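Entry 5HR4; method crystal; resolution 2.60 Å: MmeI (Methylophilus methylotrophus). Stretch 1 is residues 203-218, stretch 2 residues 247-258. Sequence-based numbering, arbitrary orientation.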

ATOM      1  N   THR A 203      30.537 -13.913 -16.840  1.00 37.57           N
ATOM      2  CA  THR A 203      31.547 -14.922 -17.075  1.00 45.23           C
ATOM      3  C   THR A 203      31.101 -16.311 -16.645  1.00 42.12           C
ATOM      4  O   THR A 203      31.944 -17.204 -16.516  1.00 43.44           O
ATOM      5  N   ILE A 204      29.803 -16.512 -16.420  1.00 35.02           N
ATOM      6  CA  ILE A 204      29.327 -17.826 -16.009  1.00 37.90           C
ATOM      7  C   ILE A 204      29.372 -18.796 -17.183  1.00 36.66           C
ATOM      8  O   ILE A 204      29.978 -19.869 -17.097  1.00 36.97           O
ATOM      9  N   PHE A 205      28.700 -18.446 -18.279  1.00 36.35           N
ATOM     10  CA  PHE A 205      29.002 -19.011 -19.586  1.00 37.50           C
ATOM     11  C   PHE A 205      30.025 -18.117 -20.281  1.00 36.74           C
ATOM     12  O   PHE A 205      30.128 -16.924 -19.987  1.00 38.75           O
ATOM     13  N   GLU A 206      30.768 -18.702 -21.223  1.00 36.36           N
ATOM     14  CA  GLU A 206      31.494 -17.900 -22.195  1.00 33.92           C
ATOM     15  C   GLU A 206      30.541 -16.901 -22.827  1.00 37.77           C
ATOM     16  O   GLU A 206      29.372 -17.206 -23.064  1.00 42.33           O
ATOM     17  N   LYS A 207      31.055 -15.710 -23.118  1.00 40.97           N
ATOM     18  CA  LYS A 207      30.231 -14.607 -23.591  1.00 40.86           C
ATOM     19  C   LYS A 207      29.324 -15.049 -24.728  1.00 38.54           C
ATOM     20  O   LYS A 207      29.790 -15.576 -25.743  1.00 39.41           O
ATOM     21  N   SER A 208      28.023 -14.870 -24.524  1.00 39.56           N
ATOM     22  CA  SER A 208      26.999 -15.096 -25.542  1.00 41.49           C
ATOM     23  C   SER A 208      26.858 -16.566 -25.947  1.00 41.23           C
ATOM     24  O   SER A 208      26.321 -16.863 -27.017  1.00 41.78           O
ATOM     25  N   LEU A 209      27.303 -17.505 -25.111  1.00 36.53           N
ATOM     26  CA  LEU A 209      27.295 -18.905 -25.524  1.00 39.34           C
ATOM     27  C   LEU A 209      25.874 -19.407 -25.749  1.00 41.96           C
ATOM     28  O   LEU A 209      25.604 -20.133 -26.712  1.00 39.49           O
ATOM     29  N   PHE A 210      24.951 -19.013 -24.876  1.00 42.58           N
ATOM     30  CA  PHE A 210      23.552 -19.366 -25.059  1.00 37.06           C
ATOM     31  C   PHE A 210      23.021 -18.821 -26.373  1.00 39.43           C
ATOM     32  O   PHE A 210      22.407 -19.552 -27.156  1.00 42.58           O
ATOM     33  N   GLN A 211      23.250 -17.531 -26.635  1.00 43.20           N
ATOM     34  CA  GLN A 211      22.728 -16.933 -27.858  1.00 40.42           C
ATOM     35  C   GLN A 211      23.339 -17.585 -29.086  1.00 41.59           C
ATOM     36  O   GLN A 211      22.629 -17.903 -30.048  1.00 42.65           O
ATOM     37  N   GLU A 212      24.654 -17.805 -29.072  1.00 42.06           N
ATOM     38  CA  GLU A 212      25.295 -18.394 -30.240  1.00 44.56           C
ATOM     39  C   GLU A 212      24.747 -19.784 -30.510  1.00 43.80           C
ATOM     40  O   GLU A 212      24.486 -20.139 -31.666  1.00 44.65           O
ATOM     41  N   TYR A 213      24.534 -20.575 -29.456  1.00 42.04           N
ATOM     42  CA  TYR A 213      24.018 -21.925 -29.652  1.00 38.42           C
ATOM     43  C   TYR A 213      22.664 -21.879 -30.344  1.00 42.86           C
ATOM     44  O   TYR A 213      22.456 -22.524 -31.381  1.00 45.37           O
ATOM     45  N   ILE A 214      21.736 -21.097 -29.793  1.00 41.17           N
ATOM     46  CA  ILE A 214      20.426 -20.926 -30.408  1.00 38.38           C
ATOM     47  C   ILE A 214      20.568 -20.474 -31.860  1.00 42.23           C
ATOM     48  O   ILE A 214      19.899 -20.994 -32.759  1.00 46.44           O
ATOM     49  N   GLU A 215      21.457 -19.521 -32.124  1.00 45.94           N
ATOM     50  CA  GLU A 215      21.575 -19.010 -33.486  1.00 46.42           C
ATOM     51  C   GLU A 215      22.202 -20.011 -34.453  1.00 45.83           C
ATOM     52  O   GLU A 215      21.974 -19.902 -35.663  1.00 48.79           O
ATOM     53  N   THR A 216      22.970 -20.982 -33.971  1.00 38.72           N
ATOM     54  CA  THR A 216      23.711 -21.851 -34.876  1.00 44.27           C
ATOM     55  C   THR A 216      23.213 -23.291 -34.888  1.00 47.32           C
ATOM     56  O   THR A 216      23.252 -23.949 -35.935  1.00 42.46           O
ATOM     57  N   LYS A 217      22.730 -23.800 -33.760  1.00 44.79           N
ATOM     58  CA  LYS A 217      22.312 -25.187 -33.672  1.00 43.98           C
ATOM     59  C   LYS A 217      20.797 -25.347 -33.648  1.00 42.95           C
ATOM     60  O   LYS A 217      20.310 -26.459 -33.438  1.00 48.98           O
ATOM     61  N   THR A 218      20.045 -24.278 -33.888  1.00 43.78           N
ATOM     62  CA  THR A 218      18.592 -24.288 -33.767  1.00 46.29           C
ATOM     63  C   THR A 218      17.950 -23.735 -35.030  1.00 45.98           C
ATOM     64  O   THR A 218      18.400 -22.723 -35.574  1.00 44.52           O
ATOM     65  N   LEU A 247      29.613 -36.082 -26.113  1.00 26.19           N
ATOM     66  CA  LEU A 247      28.668 -34.975 -26.053  1.00 37.21           C
ATOM     67  C   LEU A 247      29.054 -33.858 -27.020  1.00 33.89           C
ATOM     68  O   LEU A 247      30.230 -33.542 -27.190  1.00 30.68           O
ATOM     69  N   ASP A 248      28.040 -33.293 -27.679  1.00 40.83           N
ATOM     70  CA  ASP A 248      28.223 -32.204 -28.637  1.00 46.35           C
ATOM     71  C   ASP A 248      29.154 -31.141 -28.075  1.00 39.85           C
ATOM     72  O   ASP A 248      28.957 -30.660 -26.957  1.00 40.90           O
ATOM     73  N   GLU A 249      30.178 -30.782 -28.852  1.00 43.34           N
ATOM     74  CA  GLU A 249      31.163 -29.822 -28.358  1.00 49.38           C
ATOM     75  C   GLU A 249      30.492 -28.536 -27.907  1.00 49.48           C
ATOM     76  O   GLU A 249      30.802 -27.999 -26.838  1.00 47.09           O
ATOM     77  N   HIS A 250      29.539 -28.047 -28.698  1.00 52.04           N
ATOM     78  CA  HIS A 250      28.885 -26.793 -28.358  1.00 48.58           C
ATOM     79  C   HIS A 250      28.133 -26.914 -27.036  1.00 43.28           C
ATOM     80  O   HIS A 250      28.161 -25.990 -26.216  1.00 40.33           O
ATOM     81  N   LEU A 251      27.477 -28.058 -26.792  1.00 43.44           N
ATOM     82  CA  LEU A 251      26.795 -28.250 -25.512  1.00 37.68           C
ATOM     83  C   LEU A 251      27.794 -28.442 -24.379  1.00 39.37           C
ATOM     84  O   LEU A 251      27.580 -27.947 -23.262  1.00 36.12           O
ATOM     85  N   ALA A 252      28.894 -29.156 -24.643  1.00 38.37           N
ATOM     86  CA  ALA A 252      29.898 -29.386 -23.611  1.00 36.91           C
ATOM     87  C   ALA A 252      30.557 -28.092 -23.123  1.00 31.72           C
ATOM     88  O   ALA A 252      31.188 -28.095 -22.065  1.00 37.74           O
ATOM     89  N   ALA A 253      30.400 -26.979 -23.833  1.00 30.27           N
ATOM     90  CA  ALA A 253      30.979 -25.730 -23.360  1.00 35.83           C
ATOM     91  C   ALA A 253      30.227 -25.126 -22.181  1.00 34.20           C
ATOM     92  O   ALA A 253      30.727 -24.171 -21.585  1.00 37.92           O
ATOM     93  N   PHE A 254      29.115 -25.629 -21.837  1.00 33.89           N
ATOM     94  CA  PHE A 254      28.348 -25.008 -20.761  1.00 30.94           C
ATOM     95  C   PHE A 254      28.740 -25.600 -19.417  1.00 26.01           C
ATOM     96  O   PHE A 254      28.871 -26.817 -19.291  1.00 32.34           O
ATOM     97  N   PRO A 255      28.901 -24.774 -18.396  1.00 30.83           N
ATOM     98  CA  PRO A 255      29.382 -25.290 -17.109  1.00 28.42           C
ATOM     99  C   PRO A 255      28.301 -26.083 -16.406  1.00 24.21           C
ATOM    100  O   PRO A 255      27.115 -25.971 -16.716  1.00 31.46           O
ATOM    101  N   TYR A 256      28.729 -26.853 -15.417  1.00 26.35           N
ATOM    102  CA  TYR A 256      27.814 -27.459 -14.454  1.00 30.92           C
ATOM    103  C   TYR A 256      27.325 -26.404 -13.455  1.00 30.27           C
ATOM    104  O   TYR A 256      28.131 -25.663 -12.870  1.00 31.93           O
ATOM    105  N   ILE A 257      26.000 -26.314 -13.269  1.00 26.14           N
ATOM    106  CA  ILE A 257      25.397 -25.280 -12.426  1.00 28.72           C
ATOM    107  C   ILE A 257      24.706 -25.877 -11.188  1.00 31.65           C
ATOM    108  O   ILE A 257      24.911 -25.407 -10.064  1.00 31.96           O
ATOM    109  N   ASN A 258      23.830 -26.860 -11.389  1.00 27.44           N
ATOM    110  CA  ASN A 258      23.196 -27.681 -10.332  1.00 27.01           C
ATOM    111  C   ASN A 258      22.307 -26.801  -9.469  1.00 30.85           C
ATOM    112  O   ASN A 258      21.567 -25.953  -9.992  1.00 31.42           O
TER

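What holds the two stretches together by charge? A single salt bridge does, between K217 of the first stretch and D248 of the second stretch. K217 NZ donates to D248 OD2 at 2.3 Å, a very short hydrogen bond. Both CA-to-CB bonds point toward the opposing stretch, and the lysine, m at chi1, bends through chi2 of -133° and a p chi3 to bring its amine to the carboxylate. On the way K217 CD passes 3.2 Å from H250 ND1. D248, t at chi1, uses its other oxygen at home: OD1 caps the short helix that follows, accepting weak bonds from H250 N at 2.7 Å and L251 N at 3.4 Å. One carboxylate thus serves both the backbone of its own stretch and the lysine of the other.

How does Y213 fit against the second stretch? It points toward it in the t rotamer, with chi2 near 98°, and is buried. H250 CB lies at the ring edge, 3.8 Å from Y213 CD1, while H250 is m at chi1, its CA-to-CB bond also directed toward the first stretch. Farther along the ring, L251, whose side-chain end comes nearer than its CA-to-CB direction suggests, places CD2 3.6 Å from Y213 CE1. The hydroxyl is hydrogen-bonded elsewhere in the structure.

What fills the centre of the packing? F254 does, with 102 Å² covered by the first stretch, the largest share of any residue here. Its CA-to-CB bond runs sideways, but the m rotamer with chi2 of -93° carries the ring inward. L209, whose CA-to-CB bond points toward the second stretch, with chi1 t and chi2 p, sets CD2 over one face, 3.5 Å from the F254 ring centroid and only 7° off the normal, a CH-pi contact. The same L209 CD2 reaches A253 CB at 3.6 Å. Meanwhile the edge of F254 meets the face of F205: the planes are at 87°, the ring centroids 4.8 Å apart, and F205 CD2 approaches F254 CE1 to 3.4 Å. One ring therefore offers its face to a leucine and its edge to another aromatic.

Where does the apolar packing continue beyond F254? It follows F205, also m, toward P255 and I257. P255 CD lies 3.4 Å from F205 CD1, and I257 CD1 sits at the ring edge, 4.4 Å from F205 CE1. I204, with chi1 m and chi2 t, joins from the side: I204 CG2 is 3.9 Å from I257 CD1, and its backbone O lies 3.4 Å from P255 CG.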

ATOM      1  CB  THR A 203      32.820 -14.521 -16.350  1.00 41.73           C
ATOM      2  OG1 THR A 203      32.486 -14.211 -14.989  1.00 45.25           O
ATOM      3  CG2 THR A 203      33.402 -13.284 -17.023  1.00 33.85           C
ATOM      4  CB  ILE A 204      27.916 -17.735 -15.411  1.00 35.72           C
ATOM      5  CG1 ILE A 204      27.941 -16.863 -14.162  1.00 26.99           C
ATOM      6  CG2 ILE A 204      27.447 -19.130 -15.061  1.00 31.65           C
ATOM      7  CD1 ILE A 204      26.612 -16.742 -13.482  1.00 23.91           C
ATOM      8  CB  PHE A 205      27.764 -19.099 -20.491  1.00 35.40           C
ATOM      9  CG  PHE A 205      26.584 -19.823 -19.902  1.00 34.49           C
ATOM     10  CD1 PHE A 205      26.684 -20.561 -18.741  1.00 36.19           C
ATOM     11  CD2 PHE A 205      25.359 -19.783 -20.556  1.00 36.54           C
ATOM     12  CE1 PHE A 205      25.579 -21.228 -18.224  1.00 34.14           C
ATOM     13  CE2 PHE A 205      24.257 -20.454 -20.050  1.00 37.89           C
ATOM     14  CZ  PHE A 205      24.368 -21.178 -18.883  1.00 33.34           C
ATOM     15  CB  GLU A 206      32.095 -18.763 -23.304  1.00 38.47           C
ATOM     16  CG  GLU A 206      33.225 -19.693 -22.919  1.00 42.71           C
ATOM     17  CD  GLU A 206      33.698 -20.506 -24.124  1.00 56.33           C
ATOM     18  OE1 GLU A 206      33.799 -19.911 -25.225  1.00 60.10           O
ATOM     19  OE2 GLU A 206      33.934 -21.733 -23.989  1.00 56.32           O
ATOM     20  CB  LYS A 207      31.125 -13.444 -24.038  1.00 41.19           C
ATOM     21  CG  LYS A 207      30.397 -12.105 -24.105  1.00 50.67           C
ATOM     22  CD  LYS A 207      31.306 -10.935 -23.691  1.00 62.44           C
ATOM     23  CE  LYS A 207      30.487  -9.649 -23.468  1.00 70.47           C
ATOM     24  NZ  LYS A 207      31.320  -8.444 -23.145  1.00 72.15           N
ATOM     25  CB  SER A 208      27.263 -14.230 -26.778  1.00 39.56           C
ATOM     26  OG  SER A 208      27.028 -12.861 -26.485  1.00 49.08           O
ATOM     27  CB  LEU A 209      28.000 -19.758 -24.483  1.00 37.78           C
ATOM     28  CG  LEU A 209      28.459 -21.079 -25.064  1.00 35.77           C
ATOM     29  CD1 LEU A 209      29.641 -20.838 -25.973  1.00 35.52           C
ATOM     30  CD2 LEU A 209      28.809 -22.017 -23.936  1.00 37.73           C
ATOM     31  CB  PHE A 210      22.724 -18.848 -23.888  1.00 35.78           C
ATOM     32  CG  PHE A 210      21.313 -19.315 -23.906  1.00 36.88           C
ATOM     33  CD1 PHE A 210      21.020 -20.639 -24.190  1.00 36.68           C
ATOM     34  CD2 PHE A 210      20.275 -18.440 -23.639  1.00 36.21           C
ATOM     35  CE1 PHE A 210      19.723 -21.078 -24.224  1.00 34.76           C
ATOM     36  CE2 PHE A 210      18.975 -18.875 -23.657  1.00 32.54           C
ATOM     37  CZ  PHE A 210      18.697 -20.196 -23.947  1.00 38.03           C
ATOM     38  CB  GLN A 211      22.981 -15.423 -27.887  1.00 42.26           C
ATOM     39  CG  GLN A 211      22.482 -14.786 -29.190  1.00 39.49           C
ATOM     40  CD  GLN A 211      22.723 -13.296 -29.261  1.00 45.79           C
ATOM     41  OE1 GLN A 211      22.751 -12.616 -28.238  1.00 49.01           O
ATOM     42  NE2 GLN A 211      22.893 -12.775 -30.474  1.00 44.86           N
ATOM     43  CB  GLU A 212      26.811 -18.428 -30.055  1.00 44.60           C
ATOM     44  CG  GLU A 212      27.461 -17.042 -30.121  1.00 50.40           C
ATOM     45  CD  GLU A 212      28.835 -16.984 -29.450  1.00 59.64           C
ATOM     46  OE1 GLU A 212      29.526 -18.036 -29.383  1.00 55.28           O
ATOM     47  OE2 GLU A 212      29.211 -15.878 -28.982  1.00 62.74           O
ATOM     48  CB  TYR A 213      23.927 -22.666 -28.313  1.00 32.70           C
ATOM     49  CG  TYR A 213      23.520 -24.112 -28.475  1.00 41.21           C
ATOM     50  CD1 TYR A 213      24.469 -25.133 -28.491  1.00 42.97           C
ATOM     51  CD2 TYR A 213      22.182 -24.462 -28.632  1.00 35.03           C
ATOM     52  CE1 TYR A 213      24.083 -26.460 -28.653  1.00 39.54           C
ATOM     53  CE2 TYR A 213      21.795 -25.768 -28.797  1.00 34.89           C
ATOM     54  CZ  TYR A 213      22.739 -26.765 -28.811  1.00 41.79           C
ATOM     55  OH  TYR A 213      22.317 -28.071 -28.971  1.00 44.24           O
ATOM     56  CB  ILE A 214      19.592 -19.940 -29.568  1.00 37.34           C
ATOM     57  CG1 ILE A 214      19.503 -20.432 -28.123  1.00 35.73           C
ATOM     58  CG2 ILE A 214      18.194 -19.773 -30.132  1.00 38.23           C
ATOM     59  CD1 ILE A 214      18.721 -19.519 -27.223  1.00 28.14           C
ATOM     60  CB  GLU A 215      22.384 -17.715 -33.499  1.00 45.25           C
ATOM     61  CG  GLU A 215      21.671 -16.519 -32.875  1.00 48.89           C
ATOM     62  CD  GLU A 215      22.580 -15.299 -32.738  1.00 49.98           C
ATOM     63  OE1 GLU A 215      23.804 -15.448 -32.961  1.00 50.88           O
ATOM     64  OE2 GLU A 215      22.069 -14.196 -32.405  1.00 57.67           O
ATOM     65  CB  THR A 216      25.206 -21.829 -34.522  1.00 43.19           C
ATOM     66  OG1 THR A 216      25.401 -22.390 -33.221  1.00 45.57           O
ATOM     67  CG2 THR A 216      25.746 -20.399 -34.526  1.00 36.43           C
ATOM     68  CB  LYS A 217      22.940 -25.840 -32.437  1.00 42.76           C
ATOM     69  CG  LYS A 217      24.462 -25.932 -32.499  1.00 45.68           C
ATOM     70  CD  LYS A 217      24.991 -27.320 -32.107  1.00 50.58           C
ATOM     71  CE  LYS A 217      24.954 -28.297 -33.278  1.00 52.93           C
ATOM     72  NZ  LYS A 217      25.828 -29.481 -33.049  1.00 54.67           N
ATOM     73  CB  THR A 218      18.140 -23.475 -32.544  1.00 45.08           C
ATOM     74  OG1 THR A 218      18.396 -24.239 -31.360  1.00 53.41           O
ATOM     75  CG2 THR A 218      16.676 -23.164 -32.612  1.00 45.23           C
ATOM     76  CB  LEU A 247      28.598 -34.439 -24.624  1.00 35.41           C
ATOM     77  CG  LEU A 247      27.510 -33.410 -24.321  1.00 38.01           C
ATOM     78  CD1 LEU A 247      26.105 -33.925 -24.702  1.00 29.53           C
ATOM     79  CD2 LEU A 247      27.589 -33.039 -22.843  1.00 35.21           C
ATOM     80  CB  ASP A 248      26.853 -31.591 -28.980  1.00 43.72           C
ATOM     81  CG  ASP A 248      26.926 -30.515 -30.069  1.00 48.17           C
ATOM     82  OD1 ASP A 248      27.644 -29.505 -29.895  1.00 54.71           O
ATOM     83  OD2 ASP A 248      26.246 -30.668 -31.103  1.00 49.47           O
ATOM     84  CB  GLU A 249      32.206 -29.523 -29.426  1.00 47.23           C
ATOM     85  CG  GLU A 249      33.304 -30.546 -29.461  1.00 59.30           C
ATOM     86  CD  GLU A 249      34.112 -30.459 -30.731  1.00 78.30           C
ATOM     87  OE1 GLU A 249      33.916 -29.478 -31.484  1.00 78.19           O
ATOM     88  OE2 GLU A 249      34.927 -31.377 -30.979  1.00 82.08           O
ATOM     89  CB  HIS A 250      27.968 -26.364 -29.508  1.00 52.00           C
ATOM     90  CG  HIS A 250      28.650 -26.302 -30.850  1.00 64.89           C
ATOM     91  ND1 HIS A 250      27.959 -26.118 -32.030  1.00 71.79           N
ATOM     92  CD2 HIS A 250      29.960 -26.391 -31.197  1.00 67.59           C
ATOM     93  CE1 HIS A 250      28.809 -26.102 -33.044  1.00 70.43           C
ATOM     94  NE2 HIS A 250      30.029 -26.265 -32.565  1.00 73.70           N
ATOM     95  CB  LEU A 251      25.840 -29.445 -25.578  1.00 37.74           C
ATOM     96  CG  LEU A 251      24.550 -29.317 -26.394  1.00 44.40           C
ATOM     97  CD1 LEU A 251      23.961 -30.699 -26.718  1.00 41.78           C
ATOM     98  CD2 LEU A 251      23.522 -28.441 -25.674  1.00 37.95           C
ATOM     99  CB  ALA A 252      30.945 -30.388 -24.128  1.00 28.70           C
ATOM    100  CB  ALA A 253      31.049 -24.719 -24.504  1.00 30.23           C
ATOM    101  CB  PHE A 254      26.848 -25.211 -20.967  1.00 35.02           C
ATOM    102  CG  PHE A 254      26.273 -24.375 -22.054  1.00 29.15           C
ATOM    103  CD1 PHE A 254      25.727 -23.135 -21.771  1.00 32.99           C
ATOM    104  CD2 PHE A 254      26.288 -24.815 -23.357  1.00 30.85           C
ATOM    105  CE1 PHE A 254      25.201 -22.348 -22.780  1.00 33.45           C
ATOM    106  CE2 PHE A 254      25.764 -24.037 -24.368  1.00 33.57           C
ATOM    107  CZ  PHE A 254      25.225 -22.797 -24.080  1.00 34.71           C
ATOM    108  CB  PRO A 255      29.714 -24.015 -16.327  1.00 22.10           C
ATOM    109  CG  PRO A 255      28.680 -23.001 -16.865  1.00 23.48           C
ATOM    110  CD  PRO A 255      28.509 -23.347 -18.324  1.00 30.00           C
ATOM    111  CB  TYR A 256      28.535 -28.621 -13.756  1.00 25.83           C
ATOM    112  CG  TYR A 256      27.888 -29.188 -12.508  1.00 33.55           C
ATOM    113  CD1 TYR A 256      26.658 -29.846 -12.561  1.00 32.81           C
ATOM    114  CD2 TYR A 256      28.532 -29.105 -11.271  1.00 34.35           C
ATOM    115  CE1 TYR A 256      26.074 -30.377 -11.402  1.00 34.86           C
ATOM    116  CE2 TYR A 256      27.960 -29.629 -10.114  1.00 33.94           C
ATOM    117  CZ  TYR A 256      26.733 -30.269 -10.177  1.00 35.74           C
ATOM    118  OH  TYR A 256      26.170 -30.785  -9.008  1.00 28.12           O
ATOM    119  CB  ILE A 257      24.420 -24.405 -13.243  1.00 32.09           C
ATOM    120  CG1 ILE A 257      25.136 -23.810 -14.451  1.00 30.66           C
ATOM    121  CG2 ILE A 257      23.863 -23.286 -12.392  1.00 29.50           C
ATOM    122  CD1 ILE A 257      25.995 -22.611 -14.069  1.00 31.10           C
ATOM    123  CB  ASN A 258      24.211 -28.402  -9.537  1.00 32.62           C
ATOM    124  CG  ASN A 258      23.598 -29.419  -8.579  1.00 55.39           C
ATOM    125  OD1 ASN A 258      24.283 -29.862  -7.648  1.00 77.15           O
ATOM    126  ND2 ASN A 258      22.311 -29.811  -8.805  1.00 59.45           N
TER